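Local coordinates for protein potential RNA-dependent RNA polymerase (Human picobirnavirus, PDB 5I62) that catalyses template-directed RNA synthesis as an RNA-dependent RNA polymerase, probably in both transcription and genome replication of a small double-stranded RNA virus, at residues P105-W118 against L333-S345. Numbering follows the deposited sequence.
Sequences PFDTKAISAAKSEW and LVHRVLQHEAAIS
Ala110 is a knob in a hole lined by Val337, His340, Glu341 and Ile344, its CB 3.5 Å from Glu341 CB; the small methyl is consistent with the close approach of helices 108-116 and 333-345, 8.1 Å between axes at 122°. Val337 divides its branches, CG1 meeting Phe106 and Ile111 while CG2 packs 3.6 Å from Ala114 CB. The Phe106 ring reaches in among Val334, Val337 and Leu338, with CE2 3.5 Å from Leu338 CD2, and also stacks with His380. Ala113 CB lies over one face of the His340 imidazole in a CH-pi contact.

Polar bonds lie toward both ends of the contact. Glu117 meets Arg336 in a side-on salt bridge, Arg336 NE to Glu117 OE1 at 2.7 Å and NH2 to OE2 at 2.8 Å, with the two planes only 23° apart. The bend at chi2 of Arg336 (59°) turns its guanidinium edge to this carboxylate. Glu117 OE1 also accepts from His340 NE2 (2.8 Å), which approaches from above the carboxylate plane. At the other end, Asp107 N donates to Glu341 OE2 (2.9 Å), while Glu341 OE1 is hydrogen-bonded to His380 NE2.

Asp107 is the N-cap residue of helix 108-116, its OD1 accepting from Lys109 N. Knob-into-hole packing thus sets helix 108-116 against helix 327-345, probably the motif B helix of the polymerase palm, beside the motif C strand.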
loop_
_atom_site.group_PDB
_atom_site.type_symbol
_atom_site.label_atom_id
_atom_site.label_comp_id
_atom_site.label_asym_id
_atom_site.label_seq_id
_atom_site.Cartn_x
_atom_site.Cartn_y
_atom_site.Cartn_z
ATOM N N PRO A 105 -21.976 -15.567 -1.843
ATOM C CA PRO A 105 -20.908 -16.145 -2.673
ATOM C C PRO A 105 -20.684 -15.332 -3.938
ATOM O O PRO A 105 -21.554 -14.583 -4.388
ATOM C CB PRO A 105 -21.432 -17.550 -3.011
ATOM C CG PRO A 105 -22.406 -17.877 -1.891
ATOM C CD PRO A 105 -23.036 -16.545 -1.513
ATOM N N PHE A 106 -19.496 -15.500 -4.516
ATOM C CA PHE A 106 -19.139 -14.834 -5.762
ATOM C C PHE A 106 -19.722 -15.592 -6.949
ATOM O O PHE A 106 -19.850 -16.817 -6.917
ATOM C CB PHE A 106 -17.619 -14.761 -5.922
ATOM C CG PHE A 106 -16.953 -13.668 -5.123
ATOM C CD1 PHE A 106 -16.981 -13.672 -3.729
ATOM C CD2 PHE A 106 -16.239 -12.674 -5.772
ATOM C CE1 PHE A 106 -16.327 -12.673 -2.997
ATOM C CE2 PHE A 106 -15.582 -11.687 -5.061
ATOM C CZ PHE A 106 -15.622 -11.684 -3.665
ATOM N N ASP A 107 -20.065 -14.851 -8.009
ATOM C CA ASP A 107 -20.507 -15.488 -9.252
ATOM C C ASP A 107 -19.391 -16.340 -9.844
ATOM O O ASP A 107 -18.294 -15.847 -10.110
ATOM C CB ASP A 107 -20.950 -14.436 -10.270
ATOM C CG ASP A 107 -21.740 -15.042 -11.433
ATOM O OD1 ASP A 107 -21.528 -16.225 -11.773
ATOM O OD2 ASP A 107 -22.598 -14.338 -11.993
ATOM N N THR A 108 -19.690 -17.621 -10.063
ATOM C CA THR A 108 -18.740 -18.535 -10.690
ATOM C C THR A 108 -18.263 -18.031 -12.054
ATOM O O THR A 108 -17.103 -18.250 -12.434
ATOM C CB THR A 108 -19.406 -19.914 -10.806
ATOM O OG1 THR A 108 -19.494 -20.492 -9.497
ATOM C CG2 THR A 108 -18.631 -20.837 -11.711
ATOM N N LYS A 109 -19.142 -17.351 -12.804
ATOM C CA LYS A 109 -18.760 -16.835 -14.118
ATOM C C LYS A 109 -17.699 -15.746 -14.000
ATOM O O LYS A 109 -16.815 -15.631 -14.860
ATOM C CB LYS A 109 -19.984 -16.294 -14.862
ATOM C CG LYS A 109 -21.094 -17.327 -15.076
ATOM C CD LYS A 109 -22.077 -16.902 -16.186
ATOM C CE LYS A 109 -22.746 -15.557 -15.896
ATOM N NZ LYS A 109 -23.647 -15.088 -17.021
ATOM N N ALA A 110 -17.780 -14.927 -12.949
ATOM C CA ALA A 110 -16.766 -13.892 -12.752
ATOM C C ALA A 110 -15.405 -14.496 -12.403
ATOM O O ALA A 110 -14.360 -13.980 -12.828
ATOM C CB ALA A 110 -17.222 -12.923 -11.676
ATOM N N ILE A 111 -15.402 -15.577 -11.622
ATOM C CA ILE A 111 -14.157 -16.264 -11.289
ATOM C C ILE A 111 -13.532 -16.862 -12.546
ATOM O O ILE A 111 -12.315 -16.776 -12.750
ATOM C CB ILE A 111 -14.404 -17.331 -10.202
ATOM C CG1 ILE A 111 -14.836 -16.674 -8.883
ATOM C CG2 ILE A 111 -13.162 -18.181 -9.975
ATOM C CD1 ILE A 111 -15.386 -17.658 -7.863
ATOM N N SER A 112 -14.359 -17.459 -13.422
ATOM C CA SER A 112 -13.856 -17.952 -14.704
ATOM C C SER A 112 -13.305 -16.820 -15.564
ATOM O O SER A 112 -12.302 -16.998 -16.259
ATOM C CB SER A 112 -14.953 -18.694 -15.482
ATOM O OG SER A 112 -15.316 -19.894 -14.821
ATOM N N ALA A 113 -13.986 -15.672 -15.582
ATOM C CA ALA A 113 -13.493 -14.536 -16.355
ATOM C C ALA A 113 -12.111 -14.102 -15.866
ATOM O O ALA A 113 -11.203 -13.839 -16.666
ATOM C CB ALA A 113 -14.491 -13.383 -16.280
ATOM N N ALA A 114 -11.918 -14.058 -14.552
ATOM C CA ALA A 114 -10.618 -13.659 -14.020
ATOM C C ALA A 114 -9.531 -14.646 -14.434
ATOM O O ALA A 114 -8.434 -14.245 -14.848
ATOM C CB ALA A 114 -10.693 -13.526 -12.504
ATOM N N LYS A 115 -9.823 -15.949 -14.324
ATOM C CA LYS A 115 -8.864 -16.981 -14.716
ATOM C C LYS A 115 -8.511 -16.872 -16.193
ATOM O O LYS A 115 -7.372 -17.137 -16.592
ATOM C CB LYS A 115 -9.428 -18.372 -14.423
ATOM C CG LYS A 115 -9.590 -18.722 -12.939
ATOM C CD LYS A 115 -10.111 -20.158 -12.782
ATOM C CE LYS A 115 -10.539 -20.440 -11.336
ATOM N NZ LYS A 115 -11.076 -21.834 -11.118
ATOM N N SER A 116 -9.492 -16.510 -17.023
ATOM C CA SER A 116 -9.264 -16.454 -18.460
ATOM C C SER A 116 -8.225 -15.411 -18.827
ATOM O O SER A 116 -7.549 -15.554 -19.849
ATOM C CB SER A 116 -10.574 -16.168 -19.187
ATOM O OG SER A 116 -11.458 -17.245 -18.980
ATOM N N GLU A 117 -8.079 -14.356 -18.018
ATOM C CA GLU A 117 -7.082 -13.343 -18.348
ATOM C C GLU A 117 -5.659 -13.881 -18.307
ATOM O O GLU A 117 -4.775 -13.270 -18.899
ATOM C CB GLU A 117 -7.193 -12.136 -17.427
ATOM C CG GLU A 117 -8.505 -11.401 -17.534
ATOM C CD GLU A 117 -8.475 -10.077 -16.792
ATOM O OE1 GLU A 117 -9.048 -10.002 -15.679
ATOM O OE2 GLU A 117 -7.858 -9.113 -17.313
ATOM N N TRP A 118 -5.406 -14.997 -17.621
ATOM C CA TRP A 118 -4.070 -15.582 -17.617
ATOM C C TRP A 118 -4.024 -16.967 -18.266
ATOM O O TRP A 118 -3.153 -17.777 -17.941
ATOM C CB TRP A 118 -3.479 -15.591 -16.203
ATOM C CG TRP A 118 -4.303 -16.186 -15.097
ATOM C CD1 TRP A 118 -4.590 -17.513 -14.896
ATOM C CD2 TRP A 118 -4.902 -15.479 -14.003
ATOM N NE1 TRP A 118 -5.341 -17.671 -13.751
ATOM C CE2 TRP A 118 -5.544 -16.441 -13.182
ATOM C CE3 TRP A 118 -4.968 -14.131 -13.642
ATOM C CZ2 TRP A 118 -6.236 -16.093 -12.029
ATOM C CZ3 TRP A 118 -5.649 -13.787 -12.492
ATOM C CH2 TRP A 118 -6.277 -14.759 -11.699
ATOM N N LEU A 333 -6.167 -9.824 -6.834
ATOM C CA LEU A 333 -6.789 -10.915 -7.574
ATOM C C LEU A 333 -8.299 -10.933 -7.348
ATOM O O LEU A 333 -9.083 -11.054 -8.298
ATOM C CB LEU A 333 -6.170 -12.243 -7.145
ATOM C CG LEU A 333 -4.736 -12.567 -7.558
ATOM C CD1 LEU A 333 -4.348 -13.889 -6.906
ATOM C CD2 LEU A 333 -4.624 -12.654 -9.073
ATOM N N VAL A 334 -8.723 -10.813 -6.087
ATOM C CA VAL A 334 -10.147 -10.865 -5.779
ATOM C C VAL A 334 -10.854 -9.602 -6.259
ATOM O O VAL A 334 -11.995 -9.658 -6.739
ATOM C CB VAL A 334 -10.372 -11.111 -4.276
ATOM C CG1 VAL A 334 -11.880 -10.968 -3.921
ATOM C CG2 VAL A 334 -9.864 -12.492 -3.883
ATOM N N HIS A 335 -10.198 -8.449 -6.138
ATOM C CA HIS A 335 -10.769 -7.203 -6.655
ATOM C C HIS A 335 -11.069 -7.316 -8.152
ATOM O O HIS A 335 -12.108 -6.832 -8.630
ATOM C CB HIS A 335 -9.798 -6.056 -6.359
ATOM C CG HIS A 335 -10.383 -4.687 -6.491
ATOM N ND1 HIS A 335 -9.834 -3.592 -5.863
ATOM C CD2 HIS A 335 -11.438 -4.222 -7.202
ATOM C CE1 HIS A 335 -10.541 -2.515 -6.158
ATOM N NE2 HIS A 335 -11.518 -2.869 -6.972
ATOM N N ARG A 336 -10.190 -7.986 -8.903
ATOM C CA ARG A 336 -10.433 -8.153 -10.329
ATOM C C ARG A 336 -11.680 -9.007 -10.570
ATOM O O ARG A 336 -12.476 -8.701 -11.462
ATOM C CB ARG A 336 -9.209 -8.749 -11.019
ATOM C CG ARG A 336 -9.373 -8.895 -12.554
ATOM C CD ARG A 336 -9.656 -7.549 -13.231
ATOM N NE ARG A 336 -9.235 -7.545 -14.635
ATOM C CZ ARG A 336 -9.089 -6.447 -15.369
ATOM N NH1 ARG A 336 -9.347 -5.255 -14.844
ATOM N NH2 ARG A 336 -8.669 -6.542 -16.622
ATOM N N VAL A 337 -11.888 -10.051 -9.754
ATOM C CA VAL A 337 -13.136 -10.824 -9.821
ATOM C C VAL A 337 -14.350 -9.931 -9.571
ATOM O O VAL A 337 -15.377 -10.043 -10.256
ATOM C CB VAL A 337 -13.095 -12.002 -8.831
ATOM C CG1 VAL A 337 -14.426 -12.768 -8.861
ATOM C CG2 VAL A 337 -11.928 -12.937 -9.170
ATOM N N LEU A 338 -14.263 -9.060 -8.561
ATOM C CA LEU A 338 -15.356 -8.136 -8.267
ATOM C C LEU A 338 -15.718 -7.293 -9.492
ATOM O O LEU A 338 -16.899 -7.062 -9.781
ATOM C CB LEU A 338 -14.971 -7.231 -7.090
ATOM C CG LEU A 338 -14.928 -7.809 -5.675
ATOM C CD1 LEU A 338 -14.381 -6.752 -4.704
ATOM C CD2 LEU A 338 -16.321 -8.271 -5.242
ATOM N N GLN A 339 -14.703 -6.808 -10.211
ATOM C CA GLN A 339 -14.953 -5.981 -11.388
ATOM C C GLN A 339 -15.651 -6.790 -12.470
ATOM O O GLN A 339 -16.620 -6.327 -13.082
ATOM C CB GLN A 339 -13.632 -5.387 -11.902
ATOM C CG GLN A 339 -12.942 -4.434 -10.891
ATOM C CD GLN A 339 -11.757 -3.695 -11.500
ATOM O OE1 GLN A 339 -11.048 -4.231 -12.341
ATOM N NE2 GLN A 339 -11.582 -2.435 -11.113
ATOM N N HIS A 340 -15.169 -8.008 -12.728
ATOM C CA HIS A 340 -15.831 -8.861 -13.710
ATOM C C HIS A 340 -17.269 -9.140 -13.307
ATOM O O HIS A 340 -18.180 -9.114 -14.149
ATOM C CB HIS A 340 -15.080 -10.182 -13.865
ATOM C CG HIS A 340 -13.879 -10.092 -14.746
ATOM N ND1 HIS A 340 -13.967 -9.784 -16.087
ATOM C CD2 HIS A 340 -12.560 -10.246 -14.478
ATOM C CE1 HIS A 340 -12.752 -9.766 -16.611
ATOM N NE2 HIS A 340 -11.881 -10.043 -15.654
ATOM N N GLU A 341 -17.489 -9.407 -12.015
ATOM C CA GLU A 341 -18.818 -9.777 -11.541
ATOM C C GLU A 341 -19.802 -8.629 -11.701
ATOM O O GLU A 341 -20.967 -8.849 -12.050
ATOM C CB GLU A 341 -18.760 -10.226 -10.082
ATOM C CG GLU A 341 -20.111 -10.652 -9.528
ATOM C CD GLU A 341 -20.055 -10.863 -8.023
ATOM O OE1 GLU A 341 -19.726 -9.895 -7.288
ATOM O OE2 GLU A 341 -20.312 -12.004 -7.579
ATOM N N ALA A 342 -19.355 -7.394 -11.462
ATOM C CA ALA A 342 -20.241 -6.252 -11.675
ATOM C C ALA A 342 -20.727 -6.195 -13.127
ATOM O O ALA A 342 -21.918 -5.995 -13.392
ATOM C CB ALA A 342 -19.530 -4.958 -11.288
ATOM N N ALA A 343 -19.811 -6.363 -14.082
ATOM C CA ALA A 343 -20.190 -6.321 -15.493
ATOM C C ALA A 343 -21.115 -7.478 -15.838
ATOM O O ALA A 343 -22.172 -7.294 -16.459
ATOM C CB ALA A 343 -18.940 -6.352 -16.378
ATOM N N ILE A 344 -20.728 -8.683 -15.429
ATOM C CA ILE A 344 -21.483 -9.892 -15.731
ATOM C C ILE A 344 -22.867 -9.833 -15.099
ATOM O O ILE A 344 -23.861 -10.247 -15.709
ATOM C CB ILE A 344 -20.690 -11.126 -15.261
ATOM C CG1 ILE A 344 -19.433 -11.315 -16.117
ATOM C CG2 ILE A 344 -21.571 -12.377 -15.266
ATOM C CD1 ILE A 344 -18.412 -12.284 -15.504
ATOM N N SER A 345 -22.960 -9.308 -13.876
ATOM C CA SER A 345 -24.260 -9.140 -13.240
ATOM C C SER A 345 -25.168 -8.196 -14.021
ATOM O O SER A 345 -26.391 -8.274 -13.874
ATOM C CB SER A 345 -24.098 -8.637 -11.806
ATOM O OG SER A 345 -23.494 -9.622 -10.983
#